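Local coordinates for putative Lipoprotein (Shewanella oneidensis, PDB 3U24) that is of unknown function but binds zinc and calcium ions and belongs to a family placed among metallopeptidase relatives, so a peptidase-like role is possible, at residues S120-G125 against L176-A181; R237-G242 against Y480-K485; K280-L285 against I300-L305. All blocks are in the same frame, centred on the assembly; numbering follows the deposited sequence.

Interaction 1 of 3, residues S120-G125 against L176-A181. With EDO (1,2-ethanediol), chain P; EDO (1,2-ethanediol), chain S.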
loop_
_atom_site.group_PDB
_atom_site.type_symbol
_atom_site.label_atom_id
_atom_site.label_comp_id
_atom_site.label_asym_id
_atom_site.label_seq_id
_atom_site.Cartn_x
_atom_site.Cartn_y
_atom_site.Cartn_z
ATOM N N SER A 120 -3.996 3.349 16.924
ATOM C CA SER A 120 -2.636 3.864 16.742
ATOM C C SER A 120 -1.725 3.689 18.020
ATOM O O SER A 120 -0.506 3.875 17.947
ATOM C CB SER A 120 -2.693 5.314 16.236
ATOM O OG SER A 120 -3.433 6.155 17.090
ATOM N N TYR A 121 -2.306 3.251 19.145
ATOM C CA TYR A 121 -1.557 2.961 20.344
ATOM C C TYR A 121 -1.427 1.460 20.570
ATOM O O TYR A 121 -2.353 0.772 21.031
ATOM C CB TYR A 121 -2.216 3.626 21.536
ATOM C CG TYR A 121 -2.379 5.109 21.343
ATOM C CD1 TYR A 121 -1.344 5.964 21.631
ATOM C CD2 TYR A 121 -3.541 5.648 20.832
ATOM C CE1 TYR A 121 -1.462 7.313 21.449
ATOM C CE2 TYR A 121 -3.680 7.003 20.660
ATOM C CZ TYR A 121 -2.640 7.837 20.991
ATOM O OH TYR A 121 -2.711 9.203 20.841
ATOM N N ASN A 122 -0.257 0.945 20.242
ATOM C CA ASN A 122 0.031 -0.501 20.359
ATOM C C ASN A 122 1.546 -0.706 20.306
ATOM O O ASN A 122 2.189 -0.335 19.325
ATOM C CB ASN A 122 -0.647 -1.276 19.210
ATOM C CG ASN A 122 -0.577 -2.807 19.379
ATOM O OD1 ASN A 122 0.247 -3.361 20.149
ATOM N ND2 ASN A 122 -1.463 -3.509 18.642
ATOM N N VAL A 123 2.117 -1.268 21.359
ATOM C CA VAL A 123 3.598 -1.453 21.367
ATOM C C VAL A 123 4.082 -2.691 20.570
ATOM O O VAL A 123 5.273 -2.831 20.303
ATOM C CB VAL A 123 4.146 -1.491 22.814
ATOM C CG1 VAL A 123 3.710 -0.234 23.556
ATOM C CG2 VAL A 123 3.661 -2.751 23.540
ATOM N N ALA A 124 3.166 -3.555 20.167
ATOM C CA ALA A 124 3.531 -4.901 19.682
ATOM C C ALA A 124 4.453 -4.828 18.457
ATOM O O ALA A 124 5.503 -5.513 18.406
ATOM C CB ALA A 124 2.263 -5.733 19.381
ATOM N N GLY A 125 4.082 -3.956 17.517
ATOM C CA GLY A 125 4.772 -3.754 16.258
ATOM C C GLY A 125 6.271 -3.498 16.384
ATOM O O GLY A 125 7.094 -4.142 15.716
ATOM N N LEU A 176 -8.581 -5.816 19.448
ATOM C CA LEU A 176 -8.110 -6.942 18.709
ATOM C C LEU A 176 -6.594 -6.915 18.462
ATOM O O LEU A 176 -5.910 -7.904 18.717
ATOM C CB LEU A 176 -8.887 -6.924 17.419
ATOM C CG LEU A 176 -8.652 -7.969 16.378
ATOM C CD1 LEU A 176 -9.791 -7.779 15.337
ATOM C CD2 LEU A 176 -7.252 -7.734 15.797
ATOM N N GLN A 177 -6.054 -5.780 18.023
ATOM C CA GLN A 177 -4.625 -5.713 17.799
ATOM C C GLN A 177 -3.813 -5.777 19.093
ATOM O O GLN A 177 -2.783 -6.431 19.124
ATOM C CB GLN A 177 -4.277 -4.497 16.973
ATOM C CG GLN A 177 -4.799 -4.603 15.533
ATOM C CD GLN A 177 -4.487 -3.389 14.706
ATOM O OE1 GLN A 177 -4.336 -2.289 15.223
ATOM N NE2 GLN A 177 -4.377 -3.577 13.416
ATOM N N ASN A 178 -4.289 -5.146 20.172
ATOM C CA ASN A 178 -3.553 -5.174 21.440
ATOM C C ASN A 178 -3.627 -6.525 22.099
ATOM O O ASN A 178 -2.693 -6.898 22.812
ATOM C CB ASN A 178 -3.981 -4.079 22.417
ATOM C CG ASN A 178 -3.329 -2.759 22.118
ATOM O OD1 ASN A 178 -2.153 -2.537 22.495
ATOM N ND2 ASN A 178 -4.054 -1.876 21.415
ATOM N N GLN A 179 -4.699 -7.271 21.839
ATOM C CA GLN A 179 -4.765 -8.704 22.252
ATOM C C GLN A 179 -3.675 -9.496 21.559
ATOM O O GLN A 179 -3.111 -10.375 22.143
ATOM C CB GLN A 179 -6.124 -9.348 21.955
ATOM C CG GLN A 179 -7.171 -8.978 22.982
ATOM C CD GLN A 179 -8.622 -9.382 22.617
ATOM O OE1 GLN A 179 -8.973 -9.630 21.425
ATOM N NE2 GLN A 179 -9.480 -9.437 23.656
ATOM N N GLY A 180 -3.385 -9.164 20.311
ATOM C CA GLY A 180 -2.304 -9.802 19.560
ATOM C C GLY A 180 -0.931 -9.492 20.124
ATOM O O GLY A 180 0.033 -10.185 19.808
ATOM N N ALA A 181 -0.815 -8.476 20.986
ATOM C CA ALA A 181 0.485 -8.200 21.621
ATOM C C ALA A 181 1.044 -9.456 22.336
ATOM O O ALA A 181 2.267 -9.628 22.393
ATOM C CB ALA A 181 0.425 -7.015 22.574
HETATM C C1 EDO P . 5.291 0.840 17.537
HETATM O O1 EDO P . 4.725 -0.399 18.000
HETATM C C2 EDO P . 5.383 1.913 18.640
HETATM O O2 EDO P . 6.440 1.566 19.534
HETATM C C1 EDO S . 1.513 1.953 15.391
HETATM O O1 EDO S . 1.979 1.726 16.736
HETATM C C2 EDO S . 0.060 1.479 15.211
HETATM O O2 EDO S . -0.101 0.057 15.339
HETATM O O HOH W 1 -3.561 -1.370 17.478
#

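Interaction 2 of 3, residues R237-G242 against Y480-K485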
loop_
_atom_site.group_PDB
_atom_site.type_symbol
_atom_site.label_atom_id
_atom_site.label_comp_id
_atom_site.label_asym_id
_atom_site.label_seq_id
_atom_site.Cartn_x
_atom_site.Cartn_y
_atom_site.Cartn_z
ATOM N N ARG A 237 -18.152 8.941 17.641
ATOM C CA ARG A 237 -17.717 9.672 16.447
ATOM C C ARG A 237 -17.830 8.810 15.153
ATOM O O ARG A 237 -17.523 7.603 15.176
ATOM C CB ARG A 237 -16.263 10.134 16.608
ATOM C CG ARG A 237 -15.901 11.179 15.587
ATOM C CD ARG A 237 -14.407 11.386 15.479
ATOM N NE ARG A 237 -13.748 11.853 16.708
ATOM C CZ ARG A 237 -13.288 13.093 16.918
ATOM N NH1 ARG A 237 -13.464 14.046 15.999
ATOM N NH2 ARG A 237 -12.623 13.395 18.056
ATOM N N SER A 238 -18.272 9.415 14.062
ATOM C CA SER A 238 -18.383 8.701 12.803
ATOM C C SER A 238 -16.976 8.381 12.296
ATOM O O SER A 238 -16.044 9.144 12.518
ATOM C CB SER A 238 -19.103 9.544 11.717
ATOM O OG SER A 238 -18.938 8.956 10.412
ATOM N N PHE A 239 -16.851 7.256 11.614
ATOM C CA PHE A 239 -15.613 6.847 10.980
ATOM C C PHE A 239 -15.359 7.622 9.655
ATOM O O PHE A 239 -14.258 7.549 9.081
ATOM C CB PHE A 239 -15.631 5.335 10.724
ATOM C CG PHE A 239 -16.722 4.885 9.795
ATOM C CD1 PHE A 239 -16.528 4.897 8.426
ATOM C CD2 PHE A 239 -17.926 4.390 10.293
ATOM C CE1 PHE A 239 -17.535 4.488 7.576
ATOM C CE2 PHE A 239 -18.929 3.968 9.442
ATOM C CZ PHE A 239 -18.725 4.033 8.078
ATOM N N ARG A 240 -16.376 8.345 9.187
ATOM C CA ARG A 240 -16.335 9.047 7.918
ATOM C C ARG A 240 -15.652 10.384 8.156
ATOM O O ARG A 240 -16.059 11.163 9.030
ATOM C CB ARG A 240 -17.730 9.241 7.365
ATOM C CG ARG A 240 -18.520 7.940 7.215
ATOM C CD ARG A 240 -20.014 8.237 7.167
ATOM N NE ARG A 240 -20.840 7.021 7.125
ATOM C CZ ARG A 240 -21.081 6.333 6.015
ATOM N NH1 ARG A 240 -21.830 5.255 6.061
ATOM N NH2 ARG A 240 -20.565 6.712 4.868
ATOM N N ILE A 241 -14.565 10.647 7.445
ATOM C CA ILE A 241 -13.745 11.810 7.826
ATOM C C ILE A 241 -14.266 13.123 7.237
ATOM O O ILE A 241 -13.895 14.183 7.711
ATOM C CB ILE A 241 -12.232 11.572 7.535
ATOM C CG1 ILE A 241 -11.930 11.392 6.037
ATOM C CG2 ILE A 241 -11.719 10.326 8.286
ATOM C CD1 ILE A 241 -10.427 11.356 5.702
ATOM N N GLY A 242 -15.135 13.069 6.227
ATOM C CA GLY A 242 -15.739 14.280 5.643
ATOM C C GLY A 242 -14.912 14.938 4.541
ATOM O O GLY A 242 -13.691 14.657 4.397
ATOM N N TYR A 480 -14.341 7.341 -1.649
ATOM C CA TYR A 480 -14.820 8.705 -1.688
ATOM C C TYR A 480 -16.246 8.790 -1.193
ATOM O O TYR A 480 -16.561 9.624 -0.344
ATOM C CB TYR A 480 -14.705 9.264 -3.122
ATOM C CG TYR A 480 -15.072 10.726 -3.258
ATOM C CD1 TYR A 480 -14.144 11.728 -2.993
ATOM C CD2 TYR A 480 -16.354 11.112 -3.611
ATOM C CE1 TYR A 480 -14.492 13.093 -3.097
ATOM C CE2 TYR A 480 -16.712 12.457 -3.712
ATOM C CZ TYR A 480 -15.776 13.450 -3.477
ATOM O OH TYR A 480 -16.138 14.800 -3.589
ATOM N N SER A 481 -17.115 7.929 -1.716
ATOM C CA SER A 481 -18.530 8.008 -1.361
ATOM C C SER A 481 -18.774 7.740 0.119
ATOM O O SER A 481 -19.620 8.372 0.708
ATOM C CB SER A 481 -19.383 7.121 -2.250
ATOM O OG SER A 481 -19.127 7.457 -3.619
ATOM N N ILE A 482 -18.010 6.839 0.706
ATOM C CA ILE A 482 -18.131 6.522 2.128
ATOM C C ILE A 482 -17.738 7.726 2.996
ATOM O O ILE A 482 -18.474 8.130 3.864
ATOM C CB ILE A 482 -17.265 5.281 2.473
ATOM C CG1 ILE A 482 -17.960 4.025 1.956
ATOM C CG2 ILE A 482 -17.021 5.149 3.984
ATOM C CD1 ILE A 482 -17.112 2.766 2.097
ATOM N N HIS A 483 -16.602 8.333 2.706
ATOM C CA HIS A 483 -16.060 9.395 3.534
ATOM C C HIS A 483 -16.620 10.777 3.265
ATOM O O HIS A 483 -16.613 11.630 4.158
ATOM C CB HIS A 483 -14.558 9.380 3.410
ATOM C CG HIS A 483 -13.961 8.230 4.123
ATOM N ND1 HIS A 483 -13.943 8.165 5.464
ATOM C CD2 HIS A 483 -13.461 7.019 3.665
ATOM C CE1 HIS A 483 -13.427 6.993 5.836
ATOM N NE2 HIS A 483 -13.106 6.304 4.740
ATOM N N VAL A 484 -17.142 10.985 2.054
ATOM C CA VAL A 484 -17.591 12.288 1.625
ATOM C C VAL A 484 -19.093 12.326 1.392
ATOM O O VAL A 484 -19.712 13.375 1.588
ATOM C CB VAL A 484 -16.834 12.786 0.344
ATOM C CG1 VAL A 484 -17.316 14.196 -0.075
ATOM C CG2 VAL A 484 -15.338 12.822 0.627
ATOM N N LYS A 485 -19.679 11.214 0.970
ATOM C CA LYS A 485 -21.071 11.256 0.491
ATOM C C LYS A 485 -22.007 10.356 1.293
ATOM O O LYS A 485 -23.112 10.078 0.844
ATOM C CB LYS A 485 -21.152 10.843 -0.991
ATOM C CG LYS A 485 -20.363 11.714 -1.937
ATOM C CD LYS A 485 -20.438 11.143 -3.347
ATOM C CE LYS A 485 -21.783 11.362 -4.031
ATOM N NZ LYS A 485 -21.790 12.720 -4.641
#

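Interaction 3 of 3, residues K280-L285 against I300-L305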
loop_
_atom_site.group_PDB
_atom_site.type_symbol
_atom_site.label_atom_id
_atom_site.label_comp_id
_atom_site.label_asym_id
_atom_site.label_seq_id
_atom_site.Cartn_x
_atom_site.Cartn_y
_atom_site.Cartn_z
ATOM N N LYS A 280 -20.965 -4.899 -24.874
ATOM C CA LYS A 280 -20.718 -5.214 -26.285
ATOM C C LYS A 280 -19.996 -6.520 -26.447
ATOM O O LYS A 280 -20.361 -7.305 -27.288
ATOM C CB LYS A 280 -19.881 -4.135 -26.958
ATOM C CG LYS A 280 -20.656 -2.850 -27.224
ATOM C CD LYS A 280 -19.748 -1.723 -27.738
ATOM C CE LYS A 280 -20.455 -0.361 -27.661
ATOM N NZ LYS A 280 -19.595 0.688 -27.017
ATOM N N ILE A 281 -18.968 -6.767 -25.638
ATOM C CA ILE A 281 -18.242 -8.005 -25.785
ATOM C C ILE A 281 -19.160 -9.159 -25.449
ATOM O O ILE A 281 -19.126 -10.214 -26.122
ATOM C CB ILE A 281 -16.957 -8.067 -24.948
ATOM C CG1 ILE A 281 -15.994 -6.965 -25.412
ATOM C CG2 ILE A 281 -16.290 -9.430 -25.094
ATOM C CD1 ILE A 281 -14.805 -6.721 -24.498
ATOM N N THR A 282 -19.994 -8.963 -24.433
ATOM C CA THR A 282 -20.804 -10.037 -23.924
ATOM C C THR A 282 -21.812 -10.429 -24.993
ATOM O O THR A 282 -21.964 -11.604 -25.252
ATOM C CB THR A 282 -21.417 -9.651 -22.567
ATOM O OG1 THR A 282 -20.342 -9.540 -21.624
ATOM C CG2 THR A 282 -22.423 -10.681 -22.051
ATOM N N ASP A 283 -22.434 -9.438 -25.647
ATOM C CA ASP A 283 -23.317 -9.670 -26.798
ATOM C C ASP A 283 -22.657 -10.548 -27.878
ATOM O O ASP A 283 -23.277 -11.456 -28.367
ATOM C CB ASP A 283 -23.805 -8.333 -27.445
ATOM C CG ASP A 283 -24.790 -7.512 -26.540
ATOM O OD1 ASP A 283 -25.331 -8.055 -25.539
ATOM O OD2 ASP A 283 -25.019 -6.301 -26.837
ATOM N N LYS A 284 -21.401 -10.272 -28.234
ATOM C CA LYS A 284 -20.701 -11.006 -29.291
ATOM C C LYS A 284 -20.320 -12.421 -28.836
ATOM O O LYS A 284 -20.421 -13.378 -29.599
ATOM C CB LYS A 284 -19.460 -10.243 -29.757
ATOM N N LEU A 285 -19.927 -12.578 -27.581
ATOM C CA LEU A 285 -19.448 -13.879 -27.112
ATOM C C LEU A 285 -20.550 -14.811 -26.628
ATOM O O LEU A 285 -20.353 -16.019 -26.593
ATOM C CB LEU A 285 -18.453 -13.685 -25.980
ATOM C CG LEU A 285 -17.036 -13.257 -26.359
ATOM C CD1 LEU A 285 -16.254 -12.969 -25.077
ATOM C CD2 LEU A 285 -16.373 -14.339 -27.198
ATOM N N ILE A 300 -26.546 -8.841 -15.540
ATOM C CA ILE A 300 -26.707 -10.254 -15.205
ATOM C C ILE A 300 -26.000 -11.079 -16.282
ATOM O O ILE A 300 -25.262 -12.010 -15.972
ATOM C CB ILE A 300 -28.206 -10.682 -15.116
ATOM C CG1 ILE A 300 -28.929 -9.984 -13.951
ATOM C CG2 ILE A 300 -28.347 -12.190 -14.948
ATOM C CD1 ILE A 300 -30.365 -10.482 -13.716
ATOM N N ALA A 301 -26.249 -10.749 -17.546
ATOM C CA ALA A 301 -25.537 -11.365 -18.667
ATOM C C ALA A 301 -24.007 -11.299 -18.512
ATOM O O ALA A 301 -23.307 -12.310 -18.645
ATOM C CB ALA A 301 -25.946 -10.685 -19.959
ATOM N N ILE A 302 -23.480 -10.112 -18.249
ATOM C CA ILE A 302 -22.007 -9.955 -18.098
ATOM C C ILE A 302 -21.487 -10.827 -16.948
ATOM O O ILE A 302 -20.504 -11.528 -17.112
ATOM C CB ILE A 302 -21.623 -8.498 -17.871
ATOM C CG1 ILE A 302 -21.890 -7.675 -19.141
ATOM C CG2 ILE A 302 -20.177 -8.357 -17.438
ATOM C CD1 ILE A 302 -21.861 -6.185 -18.881
ATOM N N ARG A 303 -22.195 -10.822 -15.822
ATOM C CA ARG A 303 -21.843 -11.608 -14.633
ATOM C C ARG A 303 -21.846 -13.110 -14.933
ATOM O O ARG A 303 -20.970 -13.833 -14.481
ATOM C CB ARG A 303 -22.787 -11.270 -13.454
ATOM C CG ARG A 303 -22.543 -12.048 -12.146
ATOM C CD ARG A 303 -21.117 -11.810 -11.596
ATOM N NE ARG A 303 -20.806 -12.553 -10.353
ATOM C CZ ARG A 303 -20.860 -12.073 -9.098
ATOM N NH1 ARG A 303 -21.222 -10.814 -8.827
ATOM N NH2 ARG A 303 -20.542 -12.881 -8.086
ATOM N N GLN A 304 -22.778 -13.557 -15.758
ATOM C CA GLN A 304 -22.885 -14.971 -16.050
ATOM C C GLN A 304 -21.817 -15.434 -17.016
ATOM O O GLN A 304 -21.246 -16.509 -16.846
ATOM C CB GLN A 304 -24.312 -15.335 -16.544
ATOM C CG GLN A 304 -25.320 -15.421 -15.393
ATOM C CD GLN A 304 -26.769 -15.641 -15.832
ATOM O OE1 GLN A 304 -27.052 -15.946 -16.997
ATOM N NE2 GLN A 304 -27.699 -15.479 -14.888
ATOM N N LEU A 305 -21.557 -14.639 -18.046
ATOM C CA LEU A 305 -20.467 -14.946 -18.957
ATOM C C LEU A 305 -19.167 -14.947 -18.188
ATOM O O LEU A 305 -18.390 -15.849 -18.305
ATOM C CB LEU A 305 -20.398 -13.936 -20.111
ATOM C CG LEU A 305 -19.301 -14.130 -21.173
ATOM C CD1 LEU A 305 -19.286 -15.558 -21.715
ATOM C CD2 LEU A 305 -19.498 -13.131 -22.288
#

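Interaction 1 of 3, residues S120-G125 against L176-A181
Asn122 caps the start of helix 124-131, and the same side chain meets Gln177 and Asn178 near the C-terminal end of helix 168-179. The contact thus joins two helix ends in a mostly helical fold. With CG anti to the backbone N (chi1 -171°), the Asn122 amide is carried toward helix 168-179. Its OD1 accepts the capping bond from Ala124 N at 2.9 Å, with the donor lying above the carbonyl plane. Its ND2 turns to the other helix and gives a weak bond to Gln177 O at 3.2 Å. A water spans the same two residues. It accepts from Asn122 ND2 at 3.2 Å and donates to Gln177 OE1 at 2.6 Å.

The amides of Asn122 and Asn178 reach toward each other tip to tip and stack, their planes 27° apart. Asn122 OD1 and Asn178 OD1 come within 3.5 Å, but both are acceptors and do not bond. Each has its own donor, since Tyr156 OH bonds to Asn178 OD1. Asn178 ND2 donates to Tyr121 O at 3.2 Å. That bond is fairly straight (163°) and lies in the plane of both the amide and the carbonyl. ND2 also bonds to Ala174 O within its own helix. The buried amide is therefore gripped at both ends, which fixes its rotation. Helix 152-162 covers the side where Tyr121 and Val123 pack on Tyr155. Two ethanediol molecules, probably from the crystallisation liquor, bond to Asn122 O, one of them weakly. Past the polar group the contact turns apolar, with Ala124 CB 3.9 Å from Ala181 CB.

Interaction 2 of 3, residues R237-G242 against Y480-K485
Arg240 lies against the C-terminal end of helix 459-485, where it meets Ile482 and His483. It belongs to the loop that leads to Gly242, the N-cap of helix 243-254. The loop holds an ST turn, in which Ser238 OG accepts from Arg240 N. The arginine side chain stays close to one carbonyl. Its CB is 3.7 Å from Ile482 O, and its CG comes to 3.4 Å from the same oxygen. CG also sits over one face of the Phe239 ring, toward the rim. The chain is extended from CG to NE; CD lies 3.6 Å from Ile482 O, and NE and CZ pass it at a greater distance. At the tip, NH2 bonds to Ile482 O at 2.7 Å (N-H...O angle 138°), in the carbonyl plane and on a lone pair. NH1 bonds to Met487 O, while Phe239 CZ lies over one face of the guanidinium. The Phe239 edge touches Ile482, through CE1 and CG2.

His483 fills the centre of the contact. Its ND1 accepts from Ile241 N at 3.2 Å, close to the ring plane. Its NE2 bonds to Ala514 O and Ser517 O, so both ring nitrogens are satisfied. At the ring edge, CE1 lies in plane with Phe239 O, 3.4 Å away. Ile482 O and His483 O, near the helix end, thus both take donors from the loop. For His483 O the donor is Gly242 N, at 2.9 Å.

Interaction 3 of 3, residues K280-L285 against I300-L305
Thr282 meets Ala301, Ile302 and Leu305 where helix 260-289 crosses helix 298-309. The two helices are consecutive in the chain, and their short segments pass 9.6 Å apart at a steep 63°.

The tight part centres on Thr282, whose CB points at the other helix. Its CG2 is anti to the backbone N and touches Leu305 CD2 at 3.8 Å. OG1 turns the other way, anti to the carbonyl carbon (chi1 -67°), and bonds to Met278 O one turn back in its own helix. This satisfies the buried hydroxyl and lets it lie against carbon, with Ile302 CG1 at 3.5 Å from OG1. The Ile302 side chain lies roughly perpendicular to Thr282, whereas Leu305 runs alongside it, pointing the opposite way. Leu305 CD2 is the atom of helix 298-309 that touches both Thr282 and Leu285. It reaches Thr282 CA at 3.7 Å and Leu285 CB at 3.9 Å. An alanine in place of Thr282 would probably open a gap beside Leu305 CD2 and Ile302 CG1 and cost Met278 O its side-chain donor.

The margins are sparser. Leu285 touches the other segment through CB alone, and Ala301 CB only brushes Thr282 CG2, at 4.1 Å. On the solvent side, the exposed Lys280 and Asp283 form salt bridges elsewhere, with Glu277 and Lys294.

Beyond the pair, helix 459-485 covers one flank. Leu305 packs on its Leu463, Leu285 on Glu460, and Ile281 on Pro459 and Trp462. Ile302 leans on Phe501 in a loop, and Leu305 also touches Tyr289, farther along helix 260-289.

Overall arrangement
Interactions 1 and 2 are partly buried and rich in hydrogen bonds. Interaction 3 is mostly apolar, with no hydrogen bond between its segments, and all its touching residues are buried, although it lies farthest, about 33 Å, from the centre of the chain. The chemistry follows the elements joined. The first two contacts involve helix ends and loops, where backbone carbonyls need donors. The third joins two helices along their sides. Interactions 2 and 3 are linked by two helices: 459-485 forms part of interaction 2 and flanks interaction 3, and 260-289 does the reverse. Their centres are 35 Å apart. Helix 200-234 packs on Asn178 of interaction 1 and leads into the loop of interaction 2.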